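Local coordinates for protein glucoamylase (Thermoanaerobacterium thermosaccharolyticum, PDB 1LF6) that hydrolyses alpha-1,4-linked glucans such as starch from their non-reducing ends, probably taking off one glucose at a time in the beta form, at residues Y64-T69 with D310-G315; T42-V47 with I304-E309; Y337-S342 with N381-G386. All coordinates share one frame; numbering follows the deposited sequence.

Contact 1 of 3, residues Y64-T69 with D310-G315; sequences YPTIDT and DKTNKG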
ATOM      1  N   TYR A  64      13.319  -1.454  -6.549  1.00 21.78           N
ATOM      2  CA  TYR A  64      14.720  -1.728  -6.245  1.00 22.82           C
ATOM      3  C   TYR A  64      15.506  -0.422  -6.292  1.00 23.05           C
ATOM      4  O   TYR A  64      15.294   0.404  -7.179  1.00 23.89           O
ATOM      5  CB  TYR A  64      15.326  -2.723  -7.251  1.00 24.14           C
ATOM      6  CG  TYR A  64      16.844  -2.663  -7.324  1.00 22.99           C
ATOM      7  CD1 TYR A  64      17.485  -1.730  -8.141  1.00 25.75           C
ATOM      8  CD2 TYR A  64      17.638  -3.503  -6.542  1.00 25.80           C
ATOM      9  CE1 TYR A  64      18.873  -1.633  -8.179  1.00 24.88           C
ATOM     10  CE2 TYR A  64      19.035  -3.414  -6.572  1.00 25.25           C
ATOM     11  CZ  TYR A  64      19.642  -2.476  -7.394  1.00 26.76           C
ATOM     12  OH  TYR A  64      21.016  -2.375  -7.438  1.00 27.97           O
ATOM     13  N   PRO A  65      16.436  -0.222  -5.343  1.00 23.89           N
ATOM     14  CA  PRO A  65      16.800  -1.120  -4.244  1.00 23.56           C
ATOM     15  C   PRO A  65      16.057  -0.784  -2.953  1.00 23.41           C
ATOM     16  O   PRO A  65      16.315  -1.379  -1.905  1.00 22.60           O
ATOM     17  CB  PRO A  65      18.292  -0.889  -4.114  1.00 24.55           C
ATOM     18  CG  PRO A  65      18.378   0.593  -4.310  1.00 24.90           C
ATOM     19  CD  PRO A  65      17.444   0.847  -5.487  1.00 24.14           C
ATOM     20  N   THR A  66      15.151   0.184  -3.034  1.00 22.01           N
ATOM     21  CA  THR A  66      14.366   0.595  -1.877  1.00 22.09           C
ATOM     22  C   THR A  66      12.892   0.473  -2.231  1.00 22.36           C
ATOM     23  O   THR A  66      12.521   0.525  -3.405  1.00 22.99           O
ATOM     24  CB  THR A  66      14.651   2.050  -1.477  1.00 21.03           C
ATOM     25  OG1 THR A  66      14.332   2.908  -2.574  1.00 20.86           O
ATOM     26  CG2 THR A  66      16.120   2.229  -1.095  1.00 19.61           C
ATOM     27  N   ILE A  67      12.052   0.334  -1.214  1.00 21.82           N
ATOM     28  CA  ILE A  67      10.625   0.168  -1.434  1.00 21.78           C
ATOM     29  C   ILE A  67       9.914   1.394  -2.023  1.00 22.27           C
ATOM     30  O   ILE A  67       8.741   1.316  -2.369  1.00 23.24           O
ATOM     31  CB  ILE A  67       9.934  -0.287  -0.122  1.00 21.05           C
ATOM     32  CG1 ILE A  67       8.625  -1.005  -0.445  1.00 18.98           C
ATOM     33  CG2 ILE A  67       9.720   0.909   0.805  1.00 20.28           C
ATOM     34  CD1 ILE A  67       8.029  -1.711   0.755  1.00 19.07           C
ATOM     35  N   ASP A  68      10.616   2.519  -2.148  1.00 23.15           N
ATOM     36  CA  ASP A  68      10.007   3.714  -2.731  1.00 23.86           C
ATOM     37  C   ASP A  68      10.664   4.055  -4.068  1.00 23.42           C
ATOM     38  O   ASP A  68      10.497   5.155  -4.598  1.00 21.94           O
ATOM     39  CB  ASP A  68      10.094   4.905  -1.765  1.00 23.48           C
ATOM     40  CG  ASP A  68      11.486   5.509  -1.688  1.00 26.50           C
ATOM     41  OD1 ASP A  68      12.474   4.789  -1.945  1.00 28.52           O
ATOM     42  OD2 ASP A  68      11.589   6.711  -1.350  1.00 24.64           O
ATOM     43  N   THR A  69      11.405   3.095  -4.615  1.00 22.26           N
ATOM     44  CA  THR A  69      12.069   3.287  -5.902  1.00 21.87           C
ATOM     45  C   THR A  69      11.524   2.296  -6.932  1.00 23.42           C
ATOM     46  O   THR A  69      12.009   1.166  -7.050  1.00 23.47           O
ATOM     47  CB  THR A  69      13.597   3.103  -5.782  1.00 20.79           C
ATOM     48  OG1 THR A  69      14.088   3.918  -4.714  1.00 22.00           O
ATOM     49  CG2 THR A  69      14.295   3.531  -7.078  1.00 21.35           C
ATOM     50  N   ASP A 310      10.969  -0.987   4.247  1.00 21.01           N
ATOM     51  CA  ASP A 310      12.116  -0.792   3.377  1.00 22.06           C
ATOM     52  C   ASP A 310      13.177  -1.717   3.957  1.00 22.75           C
ATOM     53  O   ASP A 310      13.171  -1.997   5.158  1.00 22.01           O
ATOM     54  CB  ASP A 310      12.619   0.653   3.400  1.00 20.79           C
ATOM     55  CG  ASP A 310      13.789   0.875   2.435  1.00 22.06           C
ATOM     56  OD1 ASP A 310      13.640   0.554   1.235  1.00 20.75           O
ATOM     57  OD2 ASP A 310      14.849   1.360   2.880  1.00 20.39           O
ATOM     58  N   LYS A 311      14.079  -2.207   3.115  1.00 23.76           N
ATOM     59  CA  LYS A 311      15.101  -3.121   3.600  1.00 23.28           C
ATOM     60  C   LYS A 311      16.417  -2.444   3.970  1.00 24.67           C
ATOM     61  O   LYS A 311      17.345  -3.097   4.445  1.00 25.16           O
ATOM     62  CB  LYS A 311      15.314  -4.233   2.573  1.00 22.75           C
ATOM     63  CG  LYS A 311      14.058  -5.077   2.394  1.00 21.47           C
ATOM     64  CD  LYS A 311      14.210  -6.186   1.369  1.00 23.83           C
ATOM     65  CE  LYS A 311      12.937  -7.030   1.318  1.00 22.38           C
ATOM     66  NZ  LYS A 311      13.028  -8.211   0.423  1.00 21.57           N
ATOM     67  N   THR A 312      16.484  -1.130   3.771  1.00 24.67           N
ATOM     68  CA  THR A 312      17.680  -0.370   4.108  1.00 25.36           C
ATOM     69  C   THR A 312      17.360   0.483   5.337  1.00 26.22           C
ATOM     70  O   THR A 312      18.105   0.489   6.314  1.00 26.20           O
ATOM     71  CB  THR A 312      18.112   0.527   2.937  1.00 25.90           C
ATOM     72  OG1 THR A 312      18.263  -0.276   1.761  1.00 25.05           O
ATOM     73  CG2 THR A 312      19.446   1.209   3.246  1.00 26.31           C
ATOM     74  N   ASN A 313      16.244   1.204   5.280  1.00 26.75           N
ATOM     75  CA  ASN A 313      15.805   2.019   6.409  1.00 26.04           C
ATOM     76  C   ASN A 313      14.764   1.178   7.132  1.00 26.40           C
ATOM     77  O   ASN A 313      13.561   1.312   6.889  1.00 25.57           O
ATOM     78  CB  ASN A 313      15.176   3.330   5.924  1.00 27.42           C
ATOM     79  CG  ASN A 313      16.207   4.415   5.671  1.00 27.55           C
ATOM     80  OD1 ASN A 313      16.726   5.025   6.607  1.00 28.04           O
ATOM     81  ND2 ASN A 313      16.515   4.654   4.405  1.00 27.26           N
ATOM     82  N   LYS A 314      15.234   0.290   8.005  1.00 24.10           N
ATOM     83  CA  LYS A 314      14.343  -0.596   8.743  1.00 23.22           C
ATOM     84  C   LYS A 314      13.370   0.164   9.634  1.00 21.49           C
ATOM     85  O   LYS A 314      13.722   1.168  10.246  1.00 20.01           O
ATOM     86  CB  LYS A 314      15.162  -1.588   9.575  1.00 26.27           C
ATOM     87  CG  LYS A 314      16.048  -2.509   8.740  1.00 27.17           C
ATOM     88  CD  LYS A 314      16.803  -3.493   9.614  1.00 29.10           C
ATOM     89  CE  LYS A 314      17.702  -4.392   8.781  1.00 30.00           C
ATOM     90  NZ  LYS A 314      18.502  -5.311   9.635  1.00 32.27           N
ATOM     91  N   GLY A 315      12.140  -0.331   9.707  1.00 21.45           N
ATOM     92  CA  GLY A 315      11.133   0.326  10.514  1.00 20.12           C
ATOM     93  C   GLY A 315      10.289   1.249   9.657  1.00 20.19           C
ATOM     94  O   GLY A 315       9.213   1.683  10.067  1.00 20.97           O
TER
HETATM   95  O   HOH W   1      16.063  -1.130   0.955  1.00 25.46           O
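Asp310 and Ile67 form the direct polar link here: the amide of Ile67 gives its hydrogen to Asp310 OD1, with N and OD1 2.9 Å apart and an N-H...O angle of 161°, the donor lying nearly on the extension of the C-O bond. CG of Asp310 stands anti to its own backbone N (chi1 -177°), which carries the carboxylate over to the 64-69 turn. The other oxygen serves its own loop. Asp310 OD2 accepts from Asn313 N at 2.8 Å, an Asx motif, and more weakly from Thr312 N. Both oxygens of the carboxylate are held, which limits its rotation.

Water completes the polar network. Water 1 donates to Pro65 O at 2.9 Å and to Asp310 OD1 at 3.0 Å, and takes the hydroxyl proton of Thr312, tying the two loops together a second time. The threonine carbon Thr66 CB lies against the carboxylate oxygen, 3.3 Å from Asp310 OD1. Nonpolar contact is slight: Ile67 CG2 lies 3.9 Å from Asp310 CB as the two side chains run antiparallel alongside one another. An alanine in place of Asp310 would probably leave the amides of Ile67 and Asn313 without their acceptor, and the loop 310-315 freer to shift.

Residues 64-69 are the tip of a beta hairpin, entered through a cis peptide before Pro65 and closed by a type I turn from Thr66 to Thr69; Thr66 OG1 braces the turn by donating to Asp68 OD1 at 2.7 Å. The hairpin joins strands 58-63 and 70-80 of the N-terminal domain. It meets the loop running from helix 296-306 to helix 342-355 of the catalytic domain, and Trp51 on strand 51-55 packs against both Ile67 and Asp310.

Contact 2 of 3, residues T42-V47 with I304-E309; sequences TANNYV and ILKASE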
ATOM      1  N   THR A  42       7.916  -9.930  -2.031  1.00 20.41           N
ATOM      2  CA  THR A  42       9.334  -9.665  -1.878  1.00 20.80           C
ATOM      3  C   THR A  42       9.863 -10.806  -1.020  1.00 21.74           C
ATOM      4  O   THR A  42       9.093 -11.455  -0.307  1.00 20.91           O
ATOM      5  CB  THR A  42       9.579  -8.316  -1.160  1.00 20.51           C
ATOM      6  OG1 THR A  42      10.973  -7.989  -1.206  1.00 19.79           O
ATOM      7  CG2 THR A  42       9.124  -8.389   0.289  1.00 19.18           C
ATOM      8  N   ALA A  43      11.160 -11.071  -1.100  1.00 22.74           N
ATOM      9  CA  ALA A  43      11.735 -12.138  -0.296  1.00 23.91           C
ATOM     10  C   ALA A  43      11.660 -11.687   1.153  1.00 24.59           C
ATOM     11  O   ALA A  43      11.795 -10.497   1.447  1.00 24.76           O
ATOM     12  CB  ALA A  43      13.188 -12.389  -0.699  1.00 22.38           C
ATOM     13  N   ASN A  44      11.434 -12.635   2.053  1.00 26.36           N
ATOM     14  CA  ASN A  44      11.341 -12.324   3.474  1.00 27.46           C
ATOM     15  C   ASN A  44      12.727 -12.247   4.128  1.00 27.73           C
ATOM     16  O   ASN A  44      13.045 -12.986   5.061  1.00 28.33           O
ATOM     17  CB  ASN A  44      10.445 -13.362   4.171  1.00 27.46           C
ATOM     18  CG  ASN A  44      10.407 -13.197   5.681  1.00 29.95           C
ATOM     19  OD1 ASN A  44      10.440 -12.087   6.205  1.00 27.32           O
ATOM     20  ND2 ASN A  44      10.323 -14.315   6.388  1.00 34.07           N
ATOM     21  N   ASN A  45      13.556 -11.353   3.600  1.00 27.33           N
ATOM     22  CA  ASN A  45      14.899 -11.114   4.123  1.00 27.35           C
ATOM     23  C   ASN A  45      15.356  -9.744   3.639  1.00 26.07           C
ATOM     24  O   ASN A  45      14.735  -9.163   2.749  1.00 26.88           O
ATOM     25  CB  ASN A  45      15.893 -12.209   3.680  1.00 26.90           C
ATOM     26  CG  ASN A  45      16.116 -12.254   2.172  1.00 25.64           C
ATOM     27  OD1 ASN A  45      15.718 -13.205   1.506  1.00 27.37           O
ATOM     28  ND2 ASN A  45      16.770 -11.234   1.634  1.00 25.97           N
ATOM     29  N   TYR A  46      16.433  -9.229   4.219  1.00 24.43           N
ATOM     30  CA  TYR A  46      16.933  -7.909   3.847  1.00 23.85           C
ATOM     31  C   TYR A  46      17.953  -7.897   2.714  1.00 24.38           C
ATOM     32  O   TYR A  46      18.291  -6.836   2.187  1.00 23.44           O
ATOM     33  CB  TYR A  46      17.512  -7.209   5.082  1.00 26.06           C
ATOM     34  CG  TYR A  46      16.467  -6.923   6.141  1.00 25.40           C
ATOM     35  CD1 TYR A  46      16.373  -7.706   7.294  1.00 25.16           C
ATOM     36  CD2 TYR A  46      15.542  -5.895   5.968  1.00 26.16           C
ATOM     37  CE1 TYR A  46      15.377  -7.468   8.247  1.00 24.80           C
ATOM     38  CE2 TYR A  46      14.547  -5.650   6.908  1.00 25.27           C
ATOM     39  CZ  TYR A  46      14.467  -6.434   8.042  1.00 24.55           C
ATOM     40  OH  TYR A  46      13.481  -6.180   8.968  1.00 24.19           O
ATOM     41  N   VAL A  47      18.423  -9.077   2.326  1.00 25.29           N
ATOM     42  CA  VAL A  47      19.403  -9.198   1.254  1.00 25.70           C
ATOM     43  C   VAL A  47      18.791  -8.903  -0.116  1.00 25.67           C
ATOM     44  O   VAL A  47      19.291  -8.053  -0.854  1.00 25.96           O
ATOM     45  CB  VAL A  47      20.021 -10.617   1.224  1.00 26.79           C
ATOM     46  CG1 VAL A  47      21.121 -10.682   0.172  1.00 25.52           C
ATOM     47  CG2 VAL A  47      20.569 -10.979   2.601  1.00 25.13           C
ATOM     48  N   ILE A 304       1.828  -9.124   3.844  1.00 15.49           N
ATOM     49  CA  ILE A 304       1.786  -7.875   3.098  1.00 16.66           C
ATOM     50  C   ILE A 304       2.408  -6.765   3.941  1.00 16.66           C
ATOM     51  O   ILE A 304       3.214  -5.981   3.440  1.00 17.70           O
ATOM     52  CB  ILE A 304       0.332  -7.491   2.713  1.00 17.71           C
ATOM     53  CG1 ILE A 304      -0.181  -8.438   1.631  1.00 17.11           C
ATOM     54  CG2 ILE A 304       0.274  -6.038   2.231  1.00 14.03           C
ATOM     55  CD1 ILE A 304      -1.617  -8.183   1.230  1.00 19.39           C
ATOM     56  N   LEU A 305       2.053  -6.705   5.223  1.00 18.33           N
ATOM     57  CA  LEU A 305       2.610  -5.682   6.105  1.00 18.86           C
ATOM     58  C   LEU A 305       4.110  -5.906   6.230  1.00 19.00           C
ATOM     59  O   LEU A 305       4.911  -4.984   6.083  1.00 18.74           O
ATOM     60  CB  LEU A 305       1.955  -5.747   7.492  1.00 18.01           C
ATOM     61  CG  LEU A 305       0.451  -5.452   7.535  1.00 21.03           C
ATOM     62  CD1 LEU A 305      -0.035  -5.497   8.975  1.00 18.54           C
ATOM     63  CD2 LEU A 305       0.164  -4.079   6.912  1.00 18.33           C
ATOM     64  N   LYS A 306       4.482  -7.154   6.491  1.00 20.52           N
ATOM     65  CA  LYS A 306       5.880  -7.525   6.634  1.00 20.25           C
ATOM     66  C   LYS A 306       6.664  -7.115   5.389  1.00 19.02           C
ATOM     67  O   LYS A 306       7.798  -6.657   5.480  1.00 17.98           O
ATOM     68  CB  LYS A 306       5.984  -9.037   6.837  1.00 21.31           C
ATOM     69  CG  LYS A 306       6.836  -9.437   8.014  1.00 24.64           C
ATOM     70  CD  LYS A 306       8.273  -9.069   7.793  1.00 24.14           C
ATOM     71  CE  LYS A 306       9.117  -9.339   9.030  1.00 19.22           C
ATOM     72  NZ  LYS A 306      10.523  -9.004   8.719  1.00 17.98           N
ATOM     73  N   ALA A 307       6.043  -7.283   4.227  1.00 19.28           N
ATOM     74  CA  ALA A 307       6.670  -6.947   2.953  1.00 19.59           C
ATOM     75  C   ALA A 307       6.624  -5.456   2.612  1.00 21.43           C
ATOM     76  O   ALA A 307       7.104  -5.051   1.551  1.00 22.37           O
ATOM     77  CB  ALA A 307       6.009  -7.748   1.834  1.00 18.01           C
ATOM     78  N   SER A 308       6.068  -4.639   3.506  1.00 20.18           N
ATOM     79  CA  SER A 308       5.958  -3.197   3.247  1.00 20.06           C
ATOM     80  C   SER A 308       7.026  -2.351   3.935  1.00 18.64           C
ATOM     81  O   SER A 308       6.931  -1.121   3.976  1.00 15.27           O
ATOM     82  CB  SER A 308       4.567  -2.698   3.651  1.00 19.99           C
ATOM     83  OG  SER A 308       3.568  -3.302   2.848  1.00 25.60           O
ATOM     84  N   GLU A 309       8.041  -3.017   4.477  1.00 18.14           N
ATOM     85  CA  GLU A 309       9.135  -2.327   5.149  1.00 19.57           C
ATOM     86  C   GLU A 309      10.291  -2.128   4.172  1.00 21.08           C
ATOM     87  O   GLU A 309      10.556  -2.996   3.345  1.00 21.02           O
ATOM     88  CB  GLU A 309       9.630  -3.157   6.342  1.00 19.43           C
ATOM     89  CG  GLU A 309      10.879  -2.611   7.030  1.00 19.83           C
ATOM     90  CD  GLU A 309      11.409  -3.527   8.127  1.00 19.84           C
ATOM     91  OE1 GLU A 309      11.494  -4.750   7.890  1.00 20.32           O
ATOM     92  OE2 GLU A 309      11.751  -3.024   9.215  1.00 17.52           O
TER
HETATM   93  O   HOH W   2      11.586 -11.865   9.430  1.00 38.25           O
HETATM   94  O   HOH W   3      12.482  -8.961  10.476  1.00 30.54           O
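Lys306 reaches across to Asn44 and Tyr46 yet meets neither polar group directly: its NZ stops 4.0 Å from Asn44 OD1 and 4.1 Å from Tyr46 OH, and water fills both steps. Water 3 accepts from NZ at 2.6 Å and donates weakly to Tyr46 OH; water 2 accepts from NZ at 3.1 Å and makes a weak bond to Asn44 OD1. The lysine chain bends at chi2 (-66°) and then runs extended, crossing the Asn44 side chain at about a right angle. Asn44 itself is held from elsewhere, its ND2 bonded to Glu279 O.

The direct bond is Tyr46 OH to Glu309 OE1, 2.7 Å long. The hydroxyl comes in on the syn side of the carboxylate, 28° out of its plane, while Glu309 CD sits at the edge of the phenol ring and in its plane. Ring and carboxylate are turned 61° apart. OE2 of the same glutamate is taken by a salt bridge to Arg363 and by the amide of Gly315, so both oxygens have partners.

The apolar part is small and close, Thr42 CG2 against Ala307 CB at 3.5 Å. The hydroxyl of Thr42 is engaged by Lys311.

Asn44 is the centre of an inverse gamma turn in the loop between strands 39-42 and 51-55, and Lys306 to Glu309 make a type I turn where helix 296-306 gives out. This is packing at a domain interface away from the annotated sites, the N-terminal beta domain touching the end of helix 296-306 in the (alpha/alpha)-barrel domain of a family 15 glycosidase.

Contact 3 of 3, residues Y337-S342 with N381-G386; sequences YHLVWS and NTWISG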
ATOM      1  N   TYR A 337       1.875   7.291  -1.791  1.00 48.07           N
ATOM      2  CA  TYR A 337       1.662   6.316  -0.725  1.00 43.32           C
ATOM      3  C   TYR A 337       2.948   5.585  -0.338  1.00 40.56           C
ATOM      4  O   TYR A 337       2.939   4.721   0.539  1.00 36.02           O
ATOM      5  CB  TYR A 337       0.586   5.298  -1.130  1.00 41.86           C
ATOM      6  CG  TYR A 337      -0.825   5.839  -1.069  1.00 40.62           C
ATOM      7  CD1 TYR A 337      -1.267   6.798  -1.982  1.00 40.58           C
ATOM      8  CD2 TYR A 337      -1.711   5.420  -0.075  1.00 38.90           C
ATOM      9  CE1 TYR A 337      -2.552   7.326  -1.904  1.00 38.60           C
ATOM     10  CE2 TYR A 337      -2.999   5.942   0.011  1.00 37.12           C
ATOM     11  CZ  TYR A 337      -3.410   6.896  -0.907  1.00 37.50           C
ATOM     12  OH  TYR A 337      -4.675   7.427  -0.832  1.00 34.30           O
ATOM     13  N   HIS A 338       4.053   5.927  -0.995  1.00 34.44           N
ATOM     14  CA  HIS A 338       5.334   5.295  -0.689  1.00 32.42           C
ATOM     15  C   HIS A 338       6.067   6.119   0.360  1.00 30.11           C
ATOM     16  O   HIS A 338       7.296   6.117   0.421  1.00 28.31           O
ATOM     17  CB  HIS A 338       6.198   5.165  -1.945  1.00 32.39           C
ATOM     18  CG  HIS A 338       5.602   4.279  -2.992  1.00 33.50           C
ATOM     19  ND1 HIS A 338       4.527   4.660  -3.768  1.00 35.96           N
ATOM     20  CD2 HIS A 338       5.910   3.017  -3.372  1.00 32.91           C
ATOM     21  CE1 HIS A 338       4.199   3.672  -4.582  1.00 34.64           C
ATOM     22  NE2 HIS A 338       5.023   2.662  -4.362  1.00 34.83           N
ATOM     23  N   LEU A 339       5.296   6.825   1.178  1.00 24.73           N
ATOM     24  CA  LEU A 339       5.849   7.647   2.239  1.00 22.91           C
ATOM     25  C   LEU A 339       5.508   6.996   3.568  1.00 20.75           C
ATOM     26  O   LEU A 339       4.695   6.072   3.622  1.00 20.48           O
ATOM     27  CB  LEU A 339       5.263   9.061   2.175  1.00 22.66           C
ATOM     28  CG  LEU A 339       5.630   9.848   0.916  1.00 23.23           C
ATOM     29  CD1 LEU A 339       4.810  11.130   0.830  1.00 21.52           C
ATOM     30  CD2 LEU A 339       7.119  10.156   0.941  1.00 23.24           C
ATOM     31  N   VAL A 340       6.136   7.474   4.635  1.00 19.23           N
ATOM     32  CA  VAL A 340       5.902   6.932   5.964  1.00 17.74           C
ATOM     33  C   VAL A 340       5.084   7.909   6.789  1.00 16.71           C
ATOM     34  O   VAL A 340       5.487   9.055   6.987  1.00 16.03           O
ATOM     35  CB  VAL A 340       7.245   6.660   6.711  1.00 18.78           C
ATOM     36  CG1 VAL A 340       6.968   6.023   8.075  1.00 17.51           C
ATOM     37  CG2 VAL A 340       8.141   5.753   5.878  1.00 19.10           C
ATOM     38  N   TRP A 341       3.926   7.454   7.247  1.00 18.30           N
ATOM     39  CA  TRP A 341       3.048   8.263   8.091  1.00 17.92           C
ATOM     40  C   TRP A 341       3.050   7.643   9.479  1.00 18.36           C
ATOM     41  O   TRP A 341       2.846   6.438   9.638  1.00 19.37           O
ATOM     42  CB  TRP A 341       1.610   8.252   7.573  1.00 18.45           C
ATOM     43  CG  TRP A 341       1.294   9.250   6.500  1.00 17.43           C
ATOM     44  CD1 TRP A 341       0.779  10.509   6.671  1.00 17.85           C
ATOM     45  CD2 TRP A 341       1.383   9.041   5.086  1.00 18.83           C
ATOM     46  NE1 TRP A 341       0.530  11.088   5.447  1.00 15.30           N
ATOM     47  CE2 TRP A 341       0.891  10.212   4.458  1.00 17.17           C
ATOM     48  CE3 TRP A 341       1.825   7.975   4.285  1.00 17.97           C
ATOM     49  CZ2 TRP A 341       0.829  10.346   3.064  1.00 16.16           C
ATOM     50  CZ3 TRP A 341       1.763   8.107   2.900  1.00 17.62           C
ATOM     51  CH2 TRP A 341       1.266   9.289   2.303  1.00 15.21           C
ATOM     52  N   SER A 342       3.281   8.479  10.478  1.00 17.96           N
ATOM     53  CA  SER A 342       3.287   8.040  11.856  1.00 17.85           C
ATOM     54  C   SER A 342       1.982   7.308  12.188  1.00 18.16           C
ATOM     55  O   SER A 342       1.990   6.280  12.882  1.00 17.06           O
ATOM     56  CB  SER A 342       3.458   9.259  12.764  1.00 20.10           C
ATOM     57  OG  SER A 342       3.197   8.945  14.114  1.00 26.09           O
ATOM     58  N   ASN A 381       4.570  13.661   7.113  1.00 16.76           N
ATOM     59  CA  ASN A 381       5.047  12.376   6.635  1.00 17.58           C
ATOM     60  C   ASN A 381       6.510  12.533   6.242  1.00 16.89           C
ATOM     61  O   ASN A 381       7.018  13.651   6.145  1.00 17.19           O
ATOM     62  CB  ASN A 381       4.199  11.864   5.456  1.00 16.81           C
ATOM     63  CG  ASN A 381       4.062  12.883   4.334  1.00 18.65           C
ATOM     64  OD1 ASN A 381       3.073  12.885   3.602  1.00 20.52           O
ATOM     65  ND2 ASN A 381       5.055  13.740   4.188  1.00 14.78           N
ATOM     66  N   THR A 382       7.191  11.414   6.036  1.00 19.08           N
ATOM     67  CA  THR A 382       8.599  11.447   5.667  1.00 19.98           C
ATOM     68  C   THR A 382       8.904  10.411   4.601  1.00 20.97           C
ATOM     69  O   THR A 382       8.142   9.462   4.406  1.00 20.03           O
ATOM     70  CB  THR A 382       9.499  11.108   6.866  1.00 20.65           C
ATOM     71  OG1 THR A 382       9.134   9.816   7.363  1.00 21.02           O
ATOM     72  CG2 THR A 382       9.352  12.132   7.978  1.00 21.77           C
ATOM     73  N   TRP A 383      10.028  10.597   3.915  1.00 19.61           N
ATOM     74  CA  TRP A 383      10.464   9.625   2.926  1.00 22.00           C
ATOM     75  C   TRP A 383      10.965   8.482   3.797  1.00 20.87           C
ATOM     76  O   TRP A 383      11.183   8.667   4.996  1.00 19.72           O
ATOM     77  CB  TRP A 383      11.633  10.162   2.104  1.00 22.20           C
ATOM     78  CG  TRP A 383      11.323  11.389   1.336  1.00 23.89           C
ATOM     79  CD1 TRP A 383      11.393  12.675   1.782  1.00 24.34           C
ATOM     80  CD2 TRP A 383      10.906  11.455  -0.030  1.00 25.20           C
ATOM     81  NE1 TRP A 383      11.051  13.545   0.773  1.00 24.54           N
ATOM     82  CE2 TRP A 383      10.747  12.821  -0.350  1.00 25.98           C
ATOM     83  CE3 TRP A 383      10.652  10.491  -1.015  1.00 25.17           C
ATOM     84  CZ2 TRP A 383      10.345  13.251  -1.621  1.00 27.80           C
ATOM     85  CZ3 TRP A 383      10.251  10.916  -2.276  1.00 28.27           C
ATOM     86  CH2 TRP A 383      10.103  12.289  -2.568  1.00 29.18           C
ATOM     87  N   ILE A 384      11.154   7.309   3.212  1.00 20.05           N
ATOM     88  CA  ILE A 384      11.634   6.181   3.996  1.00 21.18           C
ATOM     89  C   ILE A 384      12.996   6.473   4.633  1.00 22.08           C
ATOM     90  O   ILE A 384      13.353   5.874   5.645  1.00 21.85           O
ATOM     91  CB  ILE A 384      11.712   4.901   3.140  1.00 21.34           C
ATOM     92  CG1 ILE A 384      12.496   5.162   1.852  1.00 22.27           C
ATOM     93  CG2 ILE A 384      10.303   4.430   2.809  1.00 21.28           C
ATOM     94  CD1 ILE A 384      12.598   3.942   0.950  1.00 21.73           C
ATOM     95  N   SER A 385      13.740   7.408   4.045  1.00 22.14           N
ATOM     96  CA  SER A 385      15.050   7.788   4.563  1.00 24.29           C
ATOM     97  C   SER A 385      14.901   8.468   5.922  1.00 25.38           C
ATOM     98  O   SER A 385      15.850   8.533   6.706  1.00 24.26           O
ATOM     99  CB  SER A 385      15.739   8.759   3.603  1.00 24.60           C
ATOM    100  OG  SER A 385      15.038   9.992   3.562  1.00 24.68           O
ATOM    101  N   GLY A 386      13.703   8.983   6.186  1.00 24.98           N
ATOM    102  CA  GLY A 386      13.446   9.668   7.436  1.00 25.38           C
ATOM    103  C   GLY A 386      13.350  11.172   7.233  1.00 28.31           C
ATOM    104  O   GLY A 386      12.974  11.906   8.147  1.00 29.46           O
TER
HETATM  105  O   HOH W   4      10.028   7.392   0.886  1.00 22.48           O
HETATM  106  O   HOH W   5       6.937   9.506   9.415  1.00 20.88           O
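Val340 and Thr382 pair as a single antiparallel bridge of the hydrogen-bonded kind: Val340 N donates to Thr382 O at 2.8 Å (173°), and Thr382 N returns the bond to Val340 O at 3.1 Å. On one side of the bridge the packing is close. Asn381 CB sits over the five-membered ring of Trp341, 3.7 Å from its centroid and 8° off the normal, a CH-pi contact; the amide stands steeply to the indole, the two planes 80° apart. Alongside, Leu339 CD2 lies above one face of Trp383, toward its rim, 4.1 Å from CE3. On the other side of the bridge Val340 CG2 meets Ile384 CG2 at 4.0 Å, the side chains crossing at about a right angle.

Elsewhere the two segments are joined less directly. Water 4 spans His338 O and Ile384 N, where the chain turns away through the type I turn from Trp383 to Gly386. Water 5 donates to Val340 O and lies 3.0 Å from Thr382 OG1, a hydroxyl also bonded to Tyr367.

Trp341 is the N-cap residue of helix 342-355, and its NE1 is hydrogen-bonded to Glu438, the probable proton donor. Asn381 and the bridge are placed as a probable second shell behind Trp341, likely to steady the direction of its N-H in the active site.

Overall arrangement
Contacts 1 and 2 join the same two parts, loops of the N-terminal beta domain and the chain leaving helix 296-306, whereas contact 3 lies wholly inside the catalytic domain. The first two are only partly buried and rely on carboxylates and bridging water; contact 3 is buried and combines backbone pairing with aromatic and aliphatic packing. Contacts 1 and 2 touch, Ile67 CD1 packing on the backbone of Ser308. Contact 1 also packs on contact 3 through Asp68 and Asn313 against Ile384, while contacts 2 and 3 stay about 7 Å apart at their nearest atoms. Contact 1, itself part of the domain interface, is the one that touches both of the others.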